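Local structure of myosin regulatory light chain, striated adductor muscle (Argopecten irradians, 1WDC) at residues Asn91-Phe96 and Phe139-Phe144. The protein binds calcium as the regulatory light chain of molluscan muscle myosin and makes the myosin Mg-ATPase calcium-dependent. Numbering follows the deposited sequence.
Sequences NAFAMF and FDYVKF
F93 and Y141 pack together in the EF-hand-type C-terminal half of the light chain, where the end of helix 86-94 meets the start of helix 141-149. The two side chains run antiparallel, side by side, so that each lays its CB over the other's ring. F93 CB lies 3.4 Å from Y141 CD1, and Y141 CB sits 3.8 Å from the centroid of the F93 ring, only 17° off its normal. These reciprocal CH-pi contacts replace a true stack: the ring planes are nearly parallel, 18° apart, but displaced until little of one ring covers the other. With its CG between the backbone N and the carbonyl carbon (chi1 68°), Y141 sends its ring across the last turn of helix 86-94, past A94. A tyrosine suits this place, since its ring is buried against F93 while its hydroxyl extends past A94 to a hydrogen bond with D97. The small methyl of A94 leaves room for that passage, its CB 3.7 Å from Y141 OH.

The far end of F93 completes an aromatic cluster. A long, flat phenylalanine suits this position because it offers Y141 CB a face while its tip reaches both F139 and F144. Its CE1 meets F139 CE2 at 3.7 Å, arriving at the edge of the F139 ring, with the two planes oblique. F139 belongs to the short strand 138-139 and, like F93, packs on I109 of helix 106-115, which ties both segments to one hydrophobic core. An alanine in place of F93 would keep the CB over Y141 but would probably open a gap among F139, Y141 and F144, leaving Y141 CB without a ring to lie over. F144 meets the tip of F93 with edges together, neither ring over the other's face, its CD2 3.7 Å from F93 CZ.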
ATOM      1  N   ASN B  91       7.432  -7.798   7.643  1.00 19.76           N
ATOM      2  CA  ASN B  91       6.996  -8.258   6.336  1.00 19.15           C
ATOM      3  C   ASN B  91       6.149  -7.292   5.588  1.00 18.52           C
ATOM      4  O   ASN B  91       6.106  -7.367   4.367  1.00 23.66           O
ATOM      5  CB  ASN B  91       6.243  -9.572   6.433  1.00 22.12           C
ATOM      6  CG  ASN B  91       7.145 -10.729   6.747  1.00 28.56           C
ATOM      7  OD1 ASN B  91       6.693 -11.789   7.175  1.00 36.44           O
ATOM      8  ND2 ASN B  91       8.436 -10.531   6.573  1.00 33.59           N
ATOM      9  N   ALA B  92       5.377  -6.461   6.290  1.00 18.66           N
ATOM     10  CA  ALA B  92       4.552  -5.455   5.628  1.00 15.79           C
ATOM     11  C   ALA B  92       5.435  -4.430   4.943  1.00 19.14           C
ATOM     12  O   ALA B  92       5.137  -4.011   3.842  1.00 24.00           O
ATOM     13  CB  ALA B  92       3.615  -4.756   6.626  1.00 13.94           C
ATOM     14  N   PHE B  93       6.494  -3.996   5.628  1.00 21.64           N
ATOM     15  CA  PHE B  93       7.499  -3.039   5.104  1.00 21.60           C
ATOM     16  C   PHE B  93       8.245  -3.648   3.881  1.00 22.85           C
ATOM     17  O   PHE B  93       8.549  -2.955   2.887  1.00 17.14           O
ATOM     18  CB  PHE B  93       8.540  -2.709   6.213  1.00 20.58           C
ATOM     19  CG  PHE B  93       8.147  -1.560   7.161  1.00 21.02           C
ATOM     20  CD1 PHE B  93       8.012  -0.247   6.700  1.00 15.63           C
ATOM     21  CD2 PHE B  93       8.056  -1.774   8.539  1.00 19.24           C
ATOM     22  CE1 PHE B  93       7.807   0.831   7.583  1.00 15.13           C
ATOM     23  CE2 PHE B  93       7.846  -0.681   9.432  1.00 14.29           C
ATOM     24  CZ  PHE B  93       7.726   0.610   8.943  1.00 17.23           C
ATOM     25  N   ALA B  94       8.581  -4.934   4.018  1.00 20.29           N
ATOM     26  CA  ALA B  94       9.324  -5.690   3.036  1.00 17.92           C
ATOM     27  C   ALA B  94       8.590  -5.842   1.723  1.00 23.24           C
ATOM     28  O   ALA B  94       9.222  -5.866   0.674  1.00 24.83           O
ATOM     29  CB  ALA B  94       9.682  -7.021   3.594  1.00 14.48           C
ATOM     30  N   MET B  95       7.264  -5.755   1.745  1.00 22.07           N
ATOM     31  CA  MET B  95       6.510  -5.677   0.490  1.00 24.18           C
ATOM     32  C   MET B  95       6.951  -4.513  -0.397  1.00 25.28           C
ATOM     33  O   MET B  95       6.469  -4.351  -1.519  1.00 29.11           O
ATOM     34  CB  MET B  95       5.030  -5.513   0.777  1.00 21.87           C
ATOM     35  CG  MET B  95       4.490  -6.577   1.656  1.00 25.25           C
ATOM     36  SD  MET B  95       2.768  -6.391   1.598  1.00 32.82           S
ATOM     37  CE  MET B  95       2.203  -7.780   2.620  1.00 32.57           C
ATOM     38  N   PHE B  96       7.632  -3.551   0.203  1.00 24.35           N
ATOM     39  CA  PHE B  96       7.970  -2.344  -0.530  1.00 22.32           C
ATOM     40  C   PHE B  96       9.465  -2.319  -0.789  1.00 15.76           C
ATOM     41  O   PHE B  96       9.987  -1.321  -1.217  1.00 19.28           O
ATOM     42  CB  PHE B  96       7.536  -1.121   0.277  1.00 20.19           C
ATOM     43  CG  PHE B  96       6.057  -1.052   0.516  1.00 18.88           C
ATOM     44  CD1 PHE B  96       5.486  -1.686   1.617  1.00 19.94           C
ATOM     45  CD2 PHE B  96       5.225  -0.386  -0.371  1.00 14.35           C
ATOM     46  CE1 PHE B  96       4.087  -1.676   1.828  1.00 16.03           C
ATOM     47  CE2 PHE B  96       3.822  -0.363  -0.169  1.00 17.43           C
ATOM     48  CZ  PHE B  96       3.257  -1.028   0.946  1.00 17.30           C
ATOM     49  N   PHE B 139      15.898   4.783   5.374  1.00 28.24           N
ATOM     50  CA  PHE B 139      15.151   4.375   6.565  1.00 27.54           C
ATOM     51  C   PHE B 139      15.319   2.865   6.856  1.00 26.99           C
ATOM     52  O   PHE B 139      15.114   2.020   5.970  1.00 27.89           O
ATOM     53  CB  PHE B 139      13.679   4.762   6.335  1.00 29.07           C
ATOM     54  CG  PHE B 139      12.718   4.255   7.379  1.00 27.71           C
ATOM     55  CD1 PHE B 139      12.405   5.037   8.484  1.00 27.75           C
ATOM     56  CD2 PHE B 139      11.990   3.087   7.150  1.00 24.54           C
ATOM     57  CE1 PHE B 139      11.396   4.676   9.320  1.00 29.88           C
ATOM     58  CE2 PHE B 139      10.968   2.713   7.975  1.00 24.89           C
ATOM     59  CZ  PHE B 139      10.657   3.505   9.066  1.00 29.45           C
ATOM     60  N   ASP B 140      15.788   2.542   8.065  1.00 23.16           N
ATOM     61  CA  ASP B 140      15.994   1.160   8.505  1.00 22.10           C
ATOM     62  C   ASP B 140      14.707   0.556   9.157  1.00 21.71           C
ATOM     63  O   ASP B 140      14.552   0.519  10.376  1.00 18.04           O
ATOM     64  CB  ASP B 140      17.207   1.123   9.470  1.00 22.71           C
ATOM     65  CG  ASP B 140      17.645  -0.297   9.849  1.00 22.03           C
ATOM     66  OD1 ASP B 140      16.897  -1.258   9.614  1.00 28.46           O
ATOM     67  OD2 ASP B 140      18.742  -0.466  10.412  1.00 24.79           O
ATOM     68  N   TYR B 141      13.863  -0.061   8.336  1.00 20.27           N
ATOM     69  CA  TYR B 141      12.604  -0.581   8.819  1.00 20.30           C
ATOM     70  C   TYR B 141      12.744  -1.810   9.702  1.00 23.68           C
ATOM     71  O   TYR B 141      11.797  -2.201  10.386  1.00 25.73           O
ATOM     72  CB  TYR B 141      11.648  -0.849   7.668  1.00 17.05           C
ATOM     73  CG  TYR B 141      12.023  -1.985   6.731  1.00 23.32           C
ATOM     74  CD1 TYR B 141      11.810  -3.327   7.100  1.00 21.26           C
ATOM     75  CD2 TYR B 141      12.524  -1.727   5.437  1.00 21.24           C
ATOM     76  CE1 TYR B 141      12.133  -4.369   6.234  1.00 17.31           C
ATOM     77  CE2 TYR B 141      12.790  -2.777   4.546  1.00 14.06           C
ATOM     78  CZ  TYR B 141      12.609  -4.084   4.969  1.00 18.15           C
ATOM     79  OH  TYR B 141      12.855  -5.133   4.139  1.00 18.99           O
ATOM     80  N   VAL B 142      13.883  -2.479   9.637  1.00 23.37           N
ATOM     81  CA  VAL B 142      14.044  -3.638  10.483  1.00 23.27           C
ATOM     82  C   VAL B 142      14.242  -3.108  11.899  1.00 28.90           C
ATOM     83  O   VAL B 142      13.561  -3.545  12.825  1.00 29.15           O
ATOM     84  CB  VAL B 142      15.231  -4.517  10.062  1.00 22.59           C
ATOM     85  CG1 VAL B 142      15.350  -5.665  10.989  1.00 21.87           C
ATOM     86  CG2 VAL B 142      15.030  -5.058   8.674  1.00 18.66           C
ATOM     87  N   LYS B 143      15.001  -2.021  12.018  1.00 29.65           N
ATOM     88  CA  LYS B 143      15.330  -1.486  13.323  1.00 29.22           C
ATOM     89  C   LYS B 143      14.192  -0.723  13.867  1.00 30.38           C
ATOM     90  O   LYS B 143      14.040  -0.643  15.066  1.00 33.70           O
ATOM     91  CB  LYS B 143      16.533  -0.556  13.272  1.00 37.09           C
ATOM     92  CG  LYS B 143      17.766  -1.146  13.942  1.00 47.98           C
ATOM     93  CD  LYS B 143      17.392  -2.295  14.943  1.00 54.66           C
ATOM     94  CE  LYS B 143      17.498  -3.707  14.302  1.00 57.40           C
ATOM     95  NZ  LYS B 143      16.671  -4.774  14.993  1.00 56.13           N
ATOM     96  N   PHE B 144      13.559   0.043  12.996  1.00 29.20           N
ATOM     97  CA  PHE B 144      12.353   0.752  13.360  1.00 28.12           C
ATOM     98  C   PHE B 144      11.260  -0.202  13.902  1.00 30.82           C
ATOM     99  O   PHE B 144      10.538   0.135  14.839  1.00 30.41           O
ATOM    100  CB  PHE B 144      11.830   1.513  12.153  1.00 26.63           C
ATOM    101  CG  PHE B 144      10.558   2.255  12.422  1.00 25.19           C
ATOM    102  CD1 PHE B 144      10.584   3.508  13.012  1.00 24.32           C
ATOM    103  CD2 PHE B 144       9.324   1.706  12.066  1.00 22.46           C
ATOM    104  CE1 PHE B 144       9.396   4.210  13.230  1.00 26.36           C
ATOM    105  CE2 PHE B 144       8.150   2.401  12.284  1.00 23.05           C
ATOM    106  CZ  PHE B 144       8.182   3.649  12.862  1.00 23.59           C
TER